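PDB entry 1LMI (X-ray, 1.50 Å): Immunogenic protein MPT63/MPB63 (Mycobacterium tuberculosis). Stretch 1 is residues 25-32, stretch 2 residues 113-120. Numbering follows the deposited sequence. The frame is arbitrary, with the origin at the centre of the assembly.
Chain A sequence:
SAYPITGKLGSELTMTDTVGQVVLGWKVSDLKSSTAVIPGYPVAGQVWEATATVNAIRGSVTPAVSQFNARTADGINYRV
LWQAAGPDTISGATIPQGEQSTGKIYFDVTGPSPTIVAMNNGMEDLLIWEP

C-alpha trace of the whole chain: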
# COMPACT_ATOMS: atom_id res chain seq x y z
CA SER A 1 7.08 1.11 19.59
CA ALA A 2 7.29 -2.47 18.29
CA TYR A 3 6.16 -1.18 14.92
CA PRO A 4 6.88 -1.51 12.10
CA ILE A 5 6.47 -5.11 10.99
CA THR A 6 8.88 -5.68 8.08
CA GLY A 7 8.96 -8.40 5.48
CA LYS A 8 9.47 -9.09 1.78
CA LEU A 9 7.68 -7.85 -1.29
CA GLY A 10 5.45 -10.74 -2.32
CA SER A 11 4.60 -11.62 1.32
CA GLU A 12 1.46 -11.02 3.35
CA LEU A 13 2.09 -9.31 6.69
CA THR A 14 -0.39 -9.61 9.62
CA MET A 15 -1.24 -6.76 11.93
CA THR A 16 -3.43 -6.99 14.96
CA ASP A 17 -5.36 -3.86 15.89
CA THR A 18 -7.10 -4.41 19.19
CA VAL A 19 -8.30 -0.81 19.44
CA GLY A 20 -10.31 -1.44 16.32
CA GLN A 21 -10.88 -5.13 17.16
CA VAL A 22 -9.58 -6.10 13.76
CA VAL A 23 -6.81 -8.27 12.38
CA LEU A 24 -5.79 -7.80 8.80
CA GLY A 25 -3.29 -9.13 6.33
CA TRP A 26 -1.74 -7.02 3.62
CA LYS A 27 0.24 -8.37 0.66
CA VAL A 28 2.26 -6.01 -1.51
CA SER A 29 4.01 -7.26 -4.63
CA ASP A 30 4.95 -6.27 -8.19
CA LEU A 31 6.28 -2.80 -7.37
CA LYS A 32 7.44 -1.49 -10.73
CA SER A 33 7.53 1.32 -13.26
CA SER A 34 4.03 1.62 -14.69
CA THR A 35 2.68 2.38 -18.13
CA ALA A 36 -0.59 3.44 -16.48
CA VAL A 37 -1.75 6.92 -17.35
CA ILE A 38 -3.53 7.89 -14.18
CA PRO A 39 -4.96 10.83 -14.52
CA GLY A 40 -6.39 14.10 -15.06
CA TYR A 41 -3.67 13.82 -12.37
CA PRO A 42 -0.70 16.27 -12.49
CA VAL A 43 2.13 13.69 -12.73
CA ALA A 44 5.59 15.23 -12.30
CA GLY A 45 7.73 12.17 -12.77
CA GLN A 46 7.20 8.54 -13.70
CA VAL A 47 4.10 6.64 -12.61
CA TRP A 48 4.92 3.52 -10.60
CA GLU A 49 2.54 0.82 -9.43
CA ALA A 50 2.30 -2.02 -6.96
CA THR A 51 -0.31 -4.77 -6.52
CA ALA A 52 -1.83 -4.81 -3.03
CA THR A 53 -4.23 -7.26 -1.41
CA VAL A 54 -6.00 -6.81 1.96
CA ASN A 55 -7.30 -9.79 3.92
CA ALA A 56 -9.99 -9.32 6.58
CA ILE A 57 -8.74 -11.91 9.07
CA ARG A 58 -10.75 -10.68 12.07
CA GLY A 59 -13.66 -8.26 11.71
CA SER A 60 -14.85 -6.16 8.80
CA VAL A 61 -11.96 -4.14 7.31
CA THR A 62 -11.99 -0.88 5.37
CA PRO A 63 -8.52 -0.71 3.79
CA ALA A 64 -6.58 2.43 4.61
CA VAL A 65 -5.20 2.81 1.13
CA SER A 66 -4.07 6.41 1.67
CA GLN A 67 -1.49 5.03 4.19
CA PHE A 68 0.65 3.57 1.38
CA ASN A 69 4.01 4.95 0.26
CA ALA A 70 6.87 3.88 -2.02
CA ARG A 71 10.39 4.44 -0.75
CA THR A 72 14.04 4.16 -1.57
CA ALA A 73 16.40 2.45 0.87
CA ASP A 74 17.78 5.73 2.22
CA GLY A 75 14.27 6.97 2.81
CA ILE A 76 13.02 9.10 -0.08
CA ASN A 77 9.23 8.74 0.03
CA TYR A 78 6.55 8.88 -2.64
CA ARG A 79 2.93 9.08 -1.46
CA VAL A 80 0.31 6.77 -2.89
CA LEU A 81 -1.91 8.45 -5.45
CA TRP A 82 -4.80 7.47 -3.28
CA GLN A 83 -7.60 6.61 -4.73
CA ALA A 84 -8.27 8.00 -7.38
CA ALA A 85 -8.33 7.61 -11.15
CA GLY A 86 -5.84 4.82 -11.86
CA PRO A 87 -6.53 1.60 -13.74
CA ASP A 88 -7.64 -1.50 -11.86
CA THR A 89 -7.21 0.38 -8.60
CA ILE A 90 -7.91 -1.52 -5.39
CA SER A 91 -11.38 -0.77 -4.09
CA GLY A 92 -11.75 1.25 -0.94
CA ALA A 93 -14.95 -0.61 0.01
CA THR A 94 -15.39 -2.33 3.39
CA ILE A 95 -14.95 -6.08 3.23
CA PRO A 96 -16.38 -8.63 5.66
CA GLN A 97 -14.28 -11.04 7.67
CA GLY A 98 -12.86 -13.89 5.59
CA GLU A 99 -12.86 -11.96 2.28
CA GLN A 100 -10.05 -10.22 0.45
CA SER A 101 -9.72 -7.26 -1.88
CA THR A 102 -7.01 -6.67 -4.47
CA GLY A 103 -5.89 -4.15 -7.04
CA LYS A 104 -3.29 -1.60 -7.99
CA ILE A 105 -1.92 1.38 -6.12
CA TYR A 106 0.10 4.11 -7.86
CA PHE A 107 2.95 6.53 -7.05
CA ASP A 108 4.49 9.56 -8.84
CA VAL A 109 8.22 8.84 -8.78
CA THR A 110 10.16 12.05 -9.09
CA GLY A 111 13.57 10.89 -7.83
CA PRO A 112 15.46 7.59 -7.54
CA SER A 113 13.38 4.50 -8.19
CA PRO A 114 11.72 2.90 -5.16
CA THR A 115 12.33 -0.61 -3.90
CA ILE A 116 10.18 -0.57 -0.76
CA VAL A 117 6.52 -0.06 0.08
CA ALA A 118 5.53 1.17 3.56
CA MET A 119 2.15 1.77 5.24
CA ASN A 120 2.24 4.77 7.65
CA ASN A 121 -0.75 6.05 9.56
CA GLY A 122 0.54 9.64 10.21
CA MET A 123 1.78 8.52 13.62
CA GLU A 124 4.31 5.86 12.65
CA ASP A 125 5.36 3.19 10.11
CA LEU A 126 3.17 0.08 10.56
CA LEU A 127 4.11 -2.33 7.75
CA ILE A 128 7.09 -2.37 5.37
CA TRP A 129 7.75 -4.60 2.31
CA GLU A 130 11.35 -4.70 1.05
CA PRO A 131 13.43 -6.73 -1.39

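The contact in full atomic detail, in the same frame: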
# COMPACT_ATOMS: atom_id res chain seq x y z
N GLY A 25 -4.51 -8.72 7.03
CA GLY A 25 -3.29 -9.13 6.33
C GLY A 25 -3.13 -8.23 5.14
O GLY A 25 -4.14 -7.98 4.47
N TRP A 26 -1.95 -7.72 4.86
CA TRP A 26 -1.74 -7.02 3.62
C TRP A 26 -0.57 -7.68 2.86
O TRP A 26 0.49 -7.90 3.45
CB TRP A 26 -1.38 -5.55 3.83
CG TRP A 26 -2.45 -4.52 4.02
CD1 TRP A 26 -2.88 -3.98 5.20
CD2 TRP A 26 -3.20 -3.92 2.95
NE1 TRP A 26 -3.89 -3.05 4.90
CE2 TRP A 26 -4.09 -3.01 3.54
CE3 TRP A 26 -3.20 -4.08 1.55
CZ2 TRP A 26 -4.98 -2.24 2.80
CZ3 TRP A 26 -4.09 -3.32 0.82
CH2 TRP A 26 -4.96 -2.42 1.44
N LYS A 27 -0.81 -7.94 1.58
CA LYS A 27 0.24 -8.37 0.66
C LYS A 27 0.55 -7.21 -0.29
O LYS A 27 -0.39 -6.61 -0.82
CB LYS A 27 -0.17 -9.58 -0.17
CG LYS A 27 0.92 -10.08 -1.14
CD LYS A 27 0.38 -11.24 -1.98
CE LYS A 27 1.28 -11.51 -3.17
NZ LYS A 27 0.95 -12.80 -3.85
N VAL A 28 1.84 -6.96 -0.47
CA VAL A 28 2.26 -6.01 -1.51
C VAL A 28 3.30 -6.72 -2.37
O VAL A 28 4.22 -7.41 -1.86
CB VAL A 28 2.80 -4.69 -0.94
CG1 VAL A 28 3.28 -3.76 -2.04
CG2 VAL A 28 1.71 -3.99 -0.14
N SER A 29 3.08 -6.62 -3.70
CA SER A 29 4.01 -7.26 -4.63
C SER A 29 4.04 -6.49 -5.94
O SER A 29 3.23 -5.60 -6.20
CB SER A 29 3.60 -8.73 -4.91
OG SER A 29 2.33 -8.73 -5.53
N ASP A 30 4.97 -6.84 -6.84
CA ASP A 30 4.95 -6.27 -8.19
C ASP A 30 5.01 -4.72 -8.18
O ASP A 30 4.32 -3.99 -8.89
CB ASP A 30 3.76 -6.76 -8.99
CG ASP A 30 3.60 -8.27 -9.01
OD1 ASP A 30 4.13 -8.92 -9.94
OD2 ASP A 30 2.94 -8.84 -8.11
N LEU A 31 5.91 -4.19 -7.34
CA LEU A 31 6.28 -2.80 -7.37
C LEU A 31 7.18 -2.51 -8.57
O LEU A 31 8.29 -3.06 -8.67
CB LEU A 31 7.01 -2.44 -6.07
CG LEU A 31 7.65 -1.04 -6.04
CD1 LEU A 31 6.61 0.07 -5.98
CD2 LEU A 31 8.59 -0.93 -4.86
N LYS A 32 6.70 -1.65 -9.46
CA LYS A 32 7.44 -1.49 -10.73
C LYS A 32 7.05 -0.23 -11.48
O LYS A 32 5.99 0.32 -11.18
CB LYS A 32 7.18 -2.71 -11.62
CG LYS A 32 5.73 -2.90 -12.05
CD LYS A 32 5.60 -4.22 -12.80
CE LYS A 32 4.15 -4.58 -13.04
NZ LYS A 32 4.04 -5.98 -13.58
N SER A 113 14.44 5.49 -8.18
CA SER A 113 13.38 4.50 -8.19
C SER A 113 13.17 3.81 -6.84
O SER A 113 14.13 3.42 -6.17
CB SER A 113 13.71 3.42 -9.24
OG SER A 113 13.84 3.96 -10.55
N PRO A 114 11.92 3.57 -6.44
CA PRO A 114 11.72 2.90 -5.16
C PRO A 114 11.91 1.39 -5.22
O PRO A 114 11.74 0.79 -6.28
CB PRO A 114 10.22 3.22 -4.91
CG PRO A 114 9.59 3.28 -6.27
CD PRO A 114 10.67 3.86 -7.17
N THR A 115 12.16 0.82 -4.05
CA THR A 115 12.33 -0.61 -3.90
C THR A 115 11.59 -1.15 -2.70
O THR A 115 11.69 -2.35 -2.36
CB THR A 115 13.82 -0.95 -3.70
OG1 THR A 115 14.40 -0.17 -2.65
CG2 THR A 115 14.52 -0.60 -5.00
N ILE A 116 10.85 -0.29 -2.02
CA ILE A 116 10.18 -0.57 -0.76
C ILE A 116 8.78 0.01 -0.80
O ILE A 116 8.53 1.05 -1.42
CB ILE A 116 10.97 0.10 0.37
CG1 ILE A 116 12.36 -0.54 0.55
CG2 ILE A 116 10.21 0.13 1.70
CD1 ILE A 116 13.30 0.41 1.28
N VAL A 117 7.81 -0.69 -0.16
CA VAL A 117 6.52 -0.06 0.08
C VAL A 117 6.29 -0.02 1.59
O VAL A 117 6.63 -0.95 2.32
CB VAL A 117 5.36 -0.80 -0.63
CG1 VAL A 117 3.99 -0.30 -0.19
CG2 VAL A 117 5.51 -0.61 -2.12
N ALA A 118 5.75 1.09 2.11
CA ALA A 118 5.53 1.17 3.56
C ALA A 118 4.11 1.70 3.82
O ALA A 118 3.68 2.61 3.08
CB ALA A 118 6.53 2.10 4.22
N MET A 119 3.42 1.18 4.82
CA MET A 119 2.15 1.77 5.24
C MET A 119 2.43 2.58 6.51
O MET A 119 2.96 2.01 7.47
CB MET A 119 1.04 0.75 5.56
CG MET A 119 0.45 0.04 4.35
SD MET A 119 -1.00 -1.01 4.78
CE MET A 119 -0.71 -1.03 6.55
N ASN A 120 2.06 3.87 6.51
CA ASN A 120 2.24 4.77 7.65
C ASN A 120 0.92 5.48 7.92
O ASN A 120 0.28 5.93 6.98
CB ASN A 120 3.37 5.73 7.31
CG ASN A 120 3.74 6.79 8.35
OD1 ASN A 120 4.89 6.79 8.85
ND2 ASN A 120 2.81 7.68 8.60

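Strands 25-32 and 116-120 run roughly antiparallel, their N-to-C directions 151° apart, and their axes come no closer than 8.6 Å. That spacing is too wide for backbone pairing, and no hydrogen bond crosses between the stretches; the gap is bridged by side chains of stretch 1 that meet side chains and, at Leu-31, also backbone of stretch 2, burying 313 Å² in total. The register descends as stretch 1 advances: Trp-26 lies nearest Met-119, Val-28 nearest Val-117 and Leu-31 nearest Thr-115, judged by CA atoms.

Trp-26 points toward the other strand and presents a ring face to Met-119. The Met-119 SD sits 3.6 Å from the centroid of the Trp-26 five-membered ring, only 16° off its normal, a sulfur-aromatic contact in which the polarizable sulfur lies over the pi cloud. Lys-27 takes no part.

Val-28, again facing inward, meets Val-117 through methyl groups, Val-28 CG1 to Val-117 CG2 at 3.9 Å, a van der Waals distance. Ser-29 turns away, and its OG instead donates a hydrogen bond to Asp-30 OD2 (2.7 Å).

Asp-30 has phi/psi of 57/45, breaking the simple alternation, and Leu-31 points inward. Leu-31 CD1 lies 4.1 Å from Val-117 CG2 and 4.4 Å from Pro-114 CG, while Leu-31 CD2 packs against backbone, 3.7 Å from Thr-115 C. Lys-32 points away.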